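Iodotyrosine deiodinase (Thermotoga neapolitana, PDB 6TYK) uses FMN to remove halogen from halotyrosines such as 3-iodo-L-tyrosine and 3,5-diiodo-L-tyrosine, releasing L-tyrosine and halide. Local coordinates at residues 18-23 with 164-169; 65-70 with 139-144. All coordinates share one frame; numbering follows the deposited sequence.

Contact 1 (18-23 with 164-169)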
ATOM      1  N   LYS A  18       0.030  16.587 -19.507  1.00 16.55           N
ATOM      2  CA  LYS A  18      -0.613  17.657 -20.248  1.00 17.00           C
ATOM      3  C   LYS A  18      -1.171  18.645 -19.234  1.00 15.39           C
ATOM      4  O   LYS A  18      -1.404  18.291 -18.079  1.00 18.72           O
ATOM      5  CB  LYS A  18      -1.756  17.095 -21.089  1.00 18.32           C
ATOM      6  CG  LYS A  18      -1.320  16.106 -22.150  1.00 18.82           C
ATOM      7  CD  LYS A  18      -2.514  15.574 -22.917  1.00 20.80           C
ATOM      8  CE  LYS A  18      -2.111  14.489 -23.903  1.00 25.50           C
ATOM      9  NZ  LYS A  18      -3.285  13.957 -24.657  1.00 27.83           N
ATOM     10  N   LYS A  19      -1.393  19.884 -19.651  1.00 19.08           N
ATOM     11  CA  LYS A  19      -1.996  20.861 -18.747  1.00 22.28           C
ATOM     12  C   LYS A  19      -3.521  20.774 -18.725  1.00 20.80           C
ATOM     13  O   LYS A  19      -4.164  21.249 -17.780  1.00 21.85           O
ATOM     14  CB  LYS A  19      -1.527  22.281 -19.073  1.00 26.80           C
ATOM     15  CG  LYS A  19      -0.084  22.543 -18.647  1.00 31.05           C
ATOM     16  CD  LYS A  19       0.240  24.030 -18.532  1.00 34.31           C
ATOM     17  CE  LYS A  19       0.520  24.658 -19.890  1.00 37.70           C
ATOM     18  NZ  LYS A  19       1.088  26.032 -19.759  1.00 39.24           N
ATOM     19  N   GLU A  20      -4.097  20.150 -19.750  1.00 19.42           N
ATOM     20  CA  GLU A  20      -5.546  20.024 -19.819  1.00 20.85           C
ATOM     21  C   GLU A  20      -6.080  19.348 -18.567  1.00 17.92           C
ATOM     22  O   GLU A  20      -5.527  18.350 -18.093  1.00 21.00           O
ATOM     23  CB  GLU A  20      -6.009  19.316 -21.096  1.00 28.69           C
ATOM     24  CG  GLU A  20      -5.290  18.032 -21.439  1.00 37.64           C
ATOM     25  CD  GLU A  20      -5.907  17.350 -22.649  1.00 44.02           C
ATOM     26  OE1 GLU A  20      -7.155  17.297 -22.728  1.00 46.58           O
ATOM     27  OE2 GLU A  20      -5.151  16.878 -23.524  1.00 45.71           O
ATOM     28  N   LYS A  21      -7.147  19.919 -18.024  1.00 16.22           N
ATOM     29  CA  LYS A  21      -7.672  19.497 -16.733  1.00 17.00           C
ATOM     30  C   LYS A  21      -8.692  18.385 -16.880  1.00 16.94           C
ATOM     31  O   LYS A  21      -9.754  18.594 -17.452  1.00 18.64           O
ATOM     32  CB  LYS A  21      -8.334  20.676 -16.030  1.00 20.31           C
ATOM     33  CG  LYS A  21      -7.396  21.832 -15.749  1.00 21.49           C
ATOM     34  CD  LYS A  21      -8.167  23.006 -15.190  1.00 26.94           C
ATOM     35  CE  LYS A  21      -7.241  24.164 -14.879  1.00 32.22           C
ATOM     36  NZ  LYS A  21      -8.016  25.398 -14.632  1.00 35.94           N
ATOM     37  N   PRO A  22      -8.385  17.200 -16.338  1.00 16.24           N
ATOM     38  CA  PRO A  22      -9.389  16.138 -16.293  1.00 16.89           C
ATOM     39  C   PRO A  22     -10.571  16.580 -15.451  1.00 16.12           C
ATOM     40  O   PRO A  22     -10.404  17.376 -14.521  1.00 15.98           O
ATOM     41  CB  PRO A  22      -8.657  14.994 -15.581  1.00 17.56           C
ATOM     42  CG  PRO A  22      -7.201  15.292 -15.732  1.00 18.15           C
ATOM     43  CD  PRO A  22      -7.112  16.787 -15.724  1.00 17.99           C
ATOM     44  N   PRO A  23     -11.769  16.075 -15.766  1.00 18.67           N
ATOM     45  CA  PRO A  23     -12.921  16.381 -14.910  1.00 18.83           C
ATOM     46  C   PRO A  23     -12.637  15.928 -13.488  1.00 17.80           C
ATOM     47  O   PRO A  23     -11.986  14.900 -13.279  1.00 16.84           O
ATOM     48  CB  PRO A  23     -14.041  15.531 -15.506  1.00 19.99           C
ATOM     49  CG  PRO A  23     -13.628  15.273 -16.919  1.00 22.99           C
ATOM     50  CD  PRO A  23     -12.124  15.210 -16.902  1.00 21.29           C
ATOM     51  N   VAL A 164      -1.361  14.370 -10.634  1.00 11.68           N
ATOM     52  CA  VAL A 164      -2.316  13.627 -11.442  1.00 12.76           C
ATOM     53  C   VAL A 164      -2.746  14.460 -12.633  1.00 13.06           C
ATOM     54  O   VAL A 164      -3.023  15.648 -12.508  1.00 14.45           O
ATOM     55  CB  VAL A 164      -3.561  13.231 -10.630  1.00 14.12           C
ATOM     56  CG1 VAL A 164      -4.584  12.525 -11.529  1.00 16.90           C
ATOM     57  CG2 VAL A 164      -3.163  12.332  -9.466  1.00 15.65           C
ATOM     58  N   GLY A 165      -2.795  13.826 -13.794  1.00 12.41           N
ATOM     59  CA  GLY A 165      -3.275  14.487 -14.987  1.00 12.37           C
ATOM     60  C   GLY A 165      -3.208  13.521 -16.145  1.00 12.35           C
ATOM     61  O   GLY A 165      -2.944  12.332 -15.966  1.00 13.07           O
ATOM     62  N   TYR A 166      -3.464  14.027 -17.341  1.00 13.25           N
ATOM     63  CA  TYR A 166      -3.356  13.212 -18.537  1.00 13.35           C
ATOM     64  C   TYR A 166      -1.888  13.052 -18.882  1.00 12.91           C
ATOM     65  O   TYR A 166      -1.135  14.022 -18.856  1.00 14.28           O
ATOM     66  CB  TYR A 166      -4.078  13.897 -19.696  1.00 13.99           C
ATOM     67  CG  TYR A 166      -5.571  13.983 -19.500  1.00 17.08           C
ATOM     68  CD1 TYR A 166      -6.330  12.832 -19.386  1.00 18.00           C
ATOM     69  CD2 TYR A 166      -6.220  15.211 -19.434  1.00 19.26           C
ATOM     70  CE1 TYR A 166      -7.693  12.893 -19.220  1.00 19.87           C
ATOM     71  CE2 TYR A 166      -7.591  15.280 -19.265  1.00 21.75           C
ATOM     72  CZ  TYR A 166      -8.318  14.118 -19.155  1.00 21.70           C
ATOM     73  OH  TYR A 166      -9.682  14.172 -18.988  1.00 23.94           O
ATOM     74  N   PRO A 167      -1.473  11.822 -19.220  1.00 12.63           N
ATOM     75  CA  PRO A 167      -0.068  11.601 -19.561  1.00 13.10           C
ATOM     76  C   PRO A 167       0.289  12.298 -20.857  1.00 13.84           C
ATOM     77  O   PRO A 167      -0.534  12.387 -21.781  1.00 15.91           O
ATOM     78  CB  PRO A 167       0.016  10.081 -19.754  1.00 14.67           C
ATOM     79  CG  PRO A 167      -1.185   9.539 -19.041  1.00 18.49           C
ATOM     80  CD  PRO A 167      -2.246  10.574 -19.258  1.00 15.78           C
ATOM     81  N   ASP A 168       1.520  12.785 -20.926  1.00 13.15           N
ATOM     82  CA  ASP A 168       2.021  13.401 -22.141  1.00 13.29           C
ATOM     83  C   ASP A 168       3.215  12.619 -22.654  1.00 15.59           C
ATOM     84  O   ASP A 168       4.369  13.033 -22.494  1.00 16.16           O
ATOM     85  CB  ASP A 168       2.420  14.849 -21.883  1.00 14.19           C
ATOM     86  CG  ASP A 168       2.979  15.506 -23.110  1.00 16.28           C
ATOM     87  OD1 ASP A 168       2.532  15.130 -24.206  1.00 16.63           O
ATOM     88  OD2 ASP A 168       3.872  16.360 -22.996  1.00 17.11           O
ATOM     89  N   ASP A 169       2.919  11.481 -23.271  1.00 15.82           N
ATOM     90  CA  ASP A 169       3.938  10.563 -23.771  1.00 15.55           C
ATOM     91  C   ASP A 169       5.017  10.241 -22.744  1.00 15.74           C
ATOM     92  O   ASP A 169       6.190  10.567 -22.927  1.00 15.65           O
ATOM     93  CB  ASP A 169       4.570  11.083 -25.056  1.00 17.10           C
ATOM     94  CG  ASP A 169       5.380  10.014 -25.761  1.00 18.84           C
ATOM     95  OD1 ASP A 169       5.076   8.818 -25.572  1.00 22.39           O
ATOM     96  OD2 ASP A 169       6.316  10.357 -26.499  1.00 19.95           O
TER
HETATM   97  O   HOH W   1      -3.533  16.780 -17.623  1.00 15.82           O
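Pro22 lies over one face of the Tyr166 ring, the two side chains sliding past each other in opposite directions. CG of the proline stands 3.8 Å from the centroid of the Tyr166 ring in a CH-pi contact, 21° off the ring normal and displaced toward the rim. The Tyr166 side chain points toward 18-23, with CG anti to the carbonyl carbon (chi1 -66°), and its OH ends beside the prolines, 3.3 Å from Pro22 CA and close to Pro23 CD, where the second proline crosses the tyrosine at about a right angle. Glu20 also crosses the ring at about a right angle, its CG 3.6 Å from Tyr166 CD2 and its carboxylate plane turned 62° from that of the ring.

These residues join the loop between helices 4-10 and 24-35 to strand 156-165 of the nitroreductase-family sheet and the loop that follows it, and Leu133 packs against both Pro22 and Tyr166. The backbone is tied once directly, Lys18 N donating to Tyr166 O over 2.9 Å in a nearly straight bond. A water makes the second tie: it accepts from Tyr166 N and donates to Lys18 O and Glu20 O, so that it bridges three main-chain polar groups.

Lys18 passes Tyr166 obliquely, its extended chain bringing CE within 3.4 Å of Pro167 O. Its NZ forms a long salt bridge of 3.6 Å with Glu20 OE2 along the same loop, whereas the carboxylate of Asp168 pairs with Arg16, and the Asp168 CB lies against Lys18 N and CG.

Contact 2 (65-70 with 139-144). With FMN (flavin mononucleotide), chain C; IYR (3-iodo-tyrosine), chain D.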
ATOM      1  N   GLU A  65      11.849  21.510  -4.888  1.00 14.48           N
ATOM      2  CA  GLU A  65      13.055  21.608  -5.712  1.00 14.89           C
ATOM      3  C   GLU A  65      14.278  21.991  -4.892  1.00 14.99           C
ATOM      4  O   GLU A  65      15.371  21.458  -5.109  1.00 15.99           O
ATOM      5  CB  GLU A  65      12.854  22.599  -6.859  1.00 16.54           C
ATOM      6  CG  GLU A  65      12.072  21.996  -8.005  1.00 17.51           C
ATOM      7  CD  GLU A  65      11.880  22.947  -9.156  1.00 19.61           C
ATOM      8  OE1 GLU A  65      12.203  24.144  -9.005  1.00 21.74           O
ATOM      9  OE2 GLU A  65      11.395  22.496 -10.216  1.00 20.04           O
ATOM     10  N   ARG A  66      14.095  22.909  -3.948  1.00 17.00           N
ATOM     11  CA  ARG A  66      15.202  23.317  -3.087  1.00 19.89           C
ATOM     12  C   ARG A  66      15.713  22.116  -2.295  1.00 18.55           C
ATOM     13  O   ARG A  66      16.921  21.866  -2.204  1.00 18.35           O
ATOM     14  CB  ARG A  66      14.752  24.426  -2.135  1.00 24.37           C
ATOM     15  CG  ARG A  66      15.752  24.742  -1.035  1.00 29.99           C
ATOM     16  CD  ARG A  66      17.048  25.297  -1.596  1.00 33.92           C
ATOM     17  NE  ARG A  66      18.025  24.255  -1.905  1.00 37.02           N
ATOM     18  CZ  ARG A  66      19.267  24.490  -2.317  1.00 39.10           C
ATOM     19  NH1 ARG A  66      19.697  25.738  -2.473  1.00 40.06           N
ATOM     20  NH2 ARG A  66      20.085  23.476  -2.575  1.00 39.78           N
ATOM     21  N   SER A  67      14.772  21.371  -1.732  1.00 18.35           N
ATOM     22  CA  SER A  67      15.086  20.188  -0.952  1.00 19.37           C
ATOM     23  C   SER A  67      15.773  19.140  -1.829  1.00 17.41           C
ATOM     24  O   SER A  67      16.758  18.526  -1.417  1.00 18.22           O
ATOM     25  CB  SER A  67      13.799  19.621  -0.337  1.00 23.53           C
ATOM     26  OG  SER A  67      14.040  18.476   0.458  1.00 28.95           O
ATOM     27  N   GLU A  68      15.251  18.945  -3.037  1.00 17.03           N
ATOM     28  CA  GLU A  68      15.844  17.995  -3.977  1.00 15.77           C
ATOM     29  C   GLU A  68      17.245  18.424  -4.382  1.00 17.60           C
ATOM     30  O   GLU A  68      18.139  17.594  -4.506  1.00 17.21           O
ATOM     31  CB  GLU A  68      14.976  17.839  -5.230  1.00 17.56           C
ATOM     32  CG  GLU A  68      13.609  17.205  -5.000  1.00 16.02           C
ATOM     33  CD  GLU A  68      13.678  15.749  -4.586  1.00 17.87           C
ATOM     34  OE1 GLU A  68      14.793  15.237  -4.318  1.00 19.10           O
ATOM     35  OE2 GLU A  68      12.602  15.121  -4.536  1.00 16.77           O
ATOM     36  N   LYS A  69      17.447  19.719  -4.593  1.00 18.14           N
ATOM     37  CA  LYS A  69      18.753  20.185  -5.037  1.00 18.42           C
ATOM     38  C   LYS A  69      19.823  19.815  -4.021  1.00 19.10           C
ATOM     39  O   LYS A  69      20.895  19.335  -4.374  1.00 19.48           O
ATOM     40  CB  LYS A  69      18.737  21.688  -5.265  1.00 19.49           C
ATOM     41  CG  LYS A  69      19.940  22.179  -6.026  1.00 19.26           C
ATOM     42  CD  LYS A  69      19.746  23.613  -6.460  1.00 22.16           C
ATOM     43  CE  LYS A  69      20.923  24.093  -7.279  1.00 24.19           C
ATOM     44  NZ  LYS A  69      22.137  24.192  -6.427  1.00 23.58           N
ATOM     45  N   THR A  70      19.513  20.028  -2.751  1.00 19.25           N
ATOM     46  CA  THR A  70      20.431  19.698  -1.672  1.00 20.09           C
ATOM     47  C   THR A  70      20.630  18.185  -1.616  1.00 19.32           C
ATOM     48  O   THR A  70      21.747  17.689  -1.450  1.00 20.00           O
ATOM     49  CB  THR A  70      19.886  20.209  -0.332  1.00 23.31           C
ATOM     50  OG1 THR A  70      19.758  21.636  -0.389  1.00 27.20           O
ATOM     51  CG2 THR A  70      20.807  19.831   0.809  1.00 24.18           C
ATOM     52  N   THR A 139       7.977  11.734  -3.447  1.00 11.75           N
ATOM     53  CA  THR A 139       8.358  11.798  -2.047  1.00 13.64           C
ATOM     54  C   THR A 139       9.597  12.674  -1.901  1.00 15.26           C
ATOM     55  O   THR A 139      10.727  12.190  -2.007  1.00 18.39           O
ATOM     56  CB  THR A 139       8.627  10.395  -1.479  1.00 14.59           C
ATOM     57  OG1 THR A 139       9.619   9.745  -2.276  1.00 14.63           O
ATOM     58  CG2 THR A 139       7.359   9.552  -1.502  1.00 15.26           C
ATOM     59  N   PRO A 140       9.390  13.980  -1.672  1.00 15.55           N
ATOM     60  CA  PRO A 140      10.519  14.908  -1.518  1.00 17.20           C
ATOM     61  C   PRO A 140      11.284  14.613  -0.237  1.00 19.17           C
ATOM     62  O   PRO A 140      10.765  13.925   0.637  1.00 20.28           O
ATOM     63  CB  PRO A 140       9.835  16.275  -1.426  1.00 17.40           C
ATOM     64  CG  PRO A 140       8.479  15.970  -0.842  1.00 16.28           C
ATOM     65  CD  PRO A 140       8.089  14.634  -1.445  1.00 15.96           C
ATOM     66  N   PRO A 141      12.509  15.132  -0.121  1.00 20.44           N
ATOM     67  CA  PRO A 141      13.336  14.840   1.052  1.00 25.86           C
ATOM     68  C   PRO A 141      12.737  15.345   2.361  1.00 31.64           C
ATOM     69  O   PRO A 141      12.896  14.681   3.385  1.00 34.64           O
ATOM     70  CB  PRO A 141      14.651  15.569   0.747  1.00 27.19           C
ATOM     71  CG  PRO A 141      14.676  15.707  -0.739  1.00 24.81           C
ATOM     72  CD  PRO A 141      13.241  15.921  -1.129  1.00 22.28           C
ATOM     73  N   ASP A 142      12.070  16.496   2.339  1.00 32.46           N
ATOM     74  CA  ASP A 142      11.442  17.003   3.555  1.00 36.34           C
ATOM     75  C   ASP A 142       9.973  17.353   3.362  1.00 35.02           C
ATOM     76  O   ASP A 142       9.623  18.332   2.701  1.00 37.52           O
ATOM     77  CB  ASP A 142      12.195  18.201   4.134  1.00 40.63           C
ATOM     78  CG  ASP A 142      11.706  18.572   5.529  1.00 44.93           C
ATOM     79  OD1 ASP A 142      11.368  17.651   6.306  1.00 45.85           O
ATOM     80  OD2 ASP A 142      11.648  19.778   5.845  1.00 47.03           O
ATOM     81  N   PHE A 143       9.119  16.550   3.974  1.00 28.47           N
ATOM     82  CA  PHE A 143       7.685  16.769   3.910  1.00 25.72           C
ATOM     83  C   PHE A 143       7.225  17.907   4.809  1.00 24.92           C
ATOM     84  O   PHE A 143       6.148  18.462   4.599  1.00 22.51           O
ATOM     85  CB  PHE A 143       6.947  15.501   4.319  1.00 28.10           C
ATOM     86  CG  PHE A 143       6.924  14.437   3.265  1.00 27.26           C
ATOM     87  CD1 PHE A 143       5.939  14.429   2.294  1.00 28.07           C
ATOM     88  CD2 PHE A 143       7.882  13.438   3.249  1.00 32.31           C
ATOM     89  CE1 PHE A 143       5.902  13.443   1.320  1.00 27.28           C
ATOM     90  CE2 PHE A 143       7.850  12.452   2.281  1.00 32.25           C
ATOM     91  CZ  PHE A 143       6.850  12.454   1.317  1.00 29.14           C
ATOM     92  N   ARG A 144       8.022  18.244   5.820  1.00 24.57           N
ATOM     93  CA  ARG A 144       7.562  19.199   6.830  1.00 26.71           C
ATOM     94  C   ARG A 144       7.274  20.577   6.245  1.00 23.63           C
ATOM     95  O   ARG A 144       6.305  21.229   6.628  1.00 22.93           O
ATOM     96  CB  ARG A 144       8.543  19.288   8.004  1.00 33.46           C
ATOM     97  CG  ARG A 144       8.577  18.017   8.838  1.00 41.61           C
ATOM     98  CD  ARG A 144       9.591  18.085   9.967  1.00 49.25           C
ATOM     99  NE  ARG A 144       9.614  16.837  10.726  1.00 55.72           N
ATOM    100  CZ  ARG A 144      10.371  16.621  11.798  1.00 60.00           C
ATOM    101  NH1 ARG A 144      11.178  17.575  12.247  1.00 61.40           N
ATOM    102  NH2 ARG A 144      10.321  15.450  12.421  1.00 61.06           N
TER
HETATM  103  N1  FMN C 301       9.570   8.810  -8.440  1.00 11.67           N
HETATM  104  C2  FMN C 301      10.169  10.037  -8.474  1.00 12.49           C
HETATM  105  O2  FMN C 301      10.449  10.538  -9.549  1.00 13.99           O
HETATM  106  N3  FMN C 301      10.449  10.714  -7.315  1.00 12.73           N
HETATM  107  C4  FMN C 301      10.153  10.171  -6.095  1.00 12.53           C
HETATM  108  O4  FMN C 301      10.421  10.806  -5.068  1.00 13.36           O
HETATM  109  C4A FMN C 301       9.533   8.920  -6.054  1.00 10.92           C
HETATM  110  N5  FMN C 301       9.197   8.353  -4.844  1.00 12.83           N
HETATM  111  C5A FMN C 301       8.563   7.123  -4.811  1.00 12.28           C
HETATM  112  C6  FMN C 301       8.213   6.573  -3.586  1.00 11.62           C
HETATM  113  C7  FMN C 301       7.562   5.352  -3.509  1.00 11.06           C
HETATM  114  C7M FMN C 301       7.203   4.804  -2.152  1.00 12.29           C
HETATM  115  C8  FMN C 301       7.262   4.670  -4.679  1.00 11.65           C
HETATM  116  C8M FMN C 301       6.558   3.340  -4.632  1.00 14.36           C
HETATM  117  C9  FMN C 301       7.613   5.221  -5.909  1.00 11.37           C
HETATM  118  C9A FMN C 301       8.264   6.450  -5.988  1.00 11.13           C
HETATM  119  N10 FMN C 301       8.636   7.008  -7.211  1.00 10.37           N
HETATM  120  C10 FMN C 301       9.225   8.253  -7.235  1.00 10.76           C
HETATM  121  C1' FMN C 301       8.340   6.306  -8.506  1.00 10.17           C
HETATM  122  C2' FMN C 301       9.356   5.164  -8.731  1.00 10.95           C
HETATM  123  O2' FMN C 301      10.623   5.663  -9.148  1.00 11.73           O
HETATM  124  C3' FMN C 301       8.778   4.178  -9.750  1.00 10.82           C
HETATM  125  O3' FMN C 301       7.638   3.575  -9.166  1.00 11.14           O
HETATM  126  C4' FMN C 301       9.766   3.098 -10.192  1.00 11.28           C
HETATM  127  O4' FMN C 301      10.840   3.697 -10.905  1.00 12.04           O
HETATM  128  C5' FMN C 301       9.086   2.071 -11.083  1.00 10.63           C
HETATM  129  O5' FMN C 301       8.475   2.738 -12.166  1.00 11.13           O
HETATM  130  P   FMN C 301       7.687   1.922 -13.304  1.00 11.89           P
HETATM  131  O1P FMN C 301       7.321   2.981 -14.338  1.00 12.26           O
HETATM  132  O2P FMN C 301       6.431   1.346 -12.709  1.00 13.77           O
HETATM  133  O3P FMN C 301       8.641   0.891 -13.878  1.00 11.51           O
HETATM  134  N   IYR D 302      12.769  12.287  -4.754  1.00 14.81           N
HETATM  135  CA  IYR D 302      13.886  12.337  -5.663  1.00 14.93           C
HETATM  136  CB  IYR D 302      14.703  11.043  -5.817  1.00 14.20           C
HETATM  137  CC  IYR D 302      13.926   9.807  -6.113  1.00 13.58           C
HETATM  138  CD  IYR D 302      13.637   8.922  -5.075  1.00 13.17           C
HETATM  139  CE  IYR D 302      12.940   7.732  -5.289  1.00 13.78           C
HETATM  140  IE  IYR D 302      12.539   6.541  -3.712  1.00 20.46           I
HETATM  141  CF  IYR D 302      12.539   7.415  -6.590  1.00 12.10           C
HETATM  142  OF  IYR D 302      11.858   6.271  -6.893  1.00 12.57           O
HETATM  143  CG  IYR D 302      12.811   8.296  -7.653  1.00 13.34           C
HETATM  144  CH  IYR D 302      13.512   9.473  -7.413  1.00 13.24           C
HETATM  145  C   IYR D 302      13.467  12.760  -7.060  1.00 16.02           C
HETATM  146  O   IYR D 302      14.185  13.045  -8.018  1.00 17.41           O
HETATM  147  OXT IYR D 302      12.126  12.824  -7.245  1.00 14.99           O
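Ser67 and Pro141 make the closest approach between the two segments: Ser67 OG, anti to its own backbone N (chi1 -179°), abuts the Pro141 ring tightly, 3.0 Å from Pro141 CB and almost as near to the CG and CD of that ring. Glu68, the next residue of helix 54-74, crosses Pro141 at about a right angle, with its CD 3.5 Å from Pro141 CD. The proline ring thus rests against both side chains, and it also touches Phe71 one turn further along the helix.

Hydrogen bonds run chiefly to the ligands. The Glu68 chain bends at chi2 (-67°), and its OE2 accepts from the amino nitrogen N of the 3-iodo-tyrosine at 2.8 Å. The same OE2 is hydrogen-bonded to Tyr138 OH, so two partners hold one carboxylate oxygen. An alanine here removes the carboxylate and would probably leave the substrate amino group without its negative partner and Tyr138 OH without this acceptor. Tyr72 OH and Lys92 NZ of the same chain and Met41 N of the second subunit also bond the substrate, an active site built at the dimer interface as in other nitroreductase-family enzymes.

On the flavin side, Thr139 N donates to FMN O4 over 3.1 Å. Thr139 OG1 stands 3.0 Å from FMN N5 and about as far from O4, within hydrogen-bonding distance of both. Beyond the prolines, Asp142 is the N-cap of helix 143-149, its OD1 accepting a weak capping bond of 3.4 Å from Arg144 N.

The centres of contacts 1 and 2 are 24 Å apart and their nearest atoms about 12 Å apart, so the two do not touch. Along the chain contact 2 is nested within the loop closed by contact 1: 18-23 comes first, then 65-70, 139-144 and 164-169, all within the nitroreductase fold. Helix 143-149, which begins in contact 2, is followed directly by strand 156-165, which leads into contact 1, so this short part of the fold connects them. Contact 2 binds substrate and flavin, while contact 1 joins the loop before helix 24-35 to the far end of that strand, on which Pro140 and Phe143 of contact 2 also pack; Pro167 is about 12 Å from a bound FMN, side chain to cofactor.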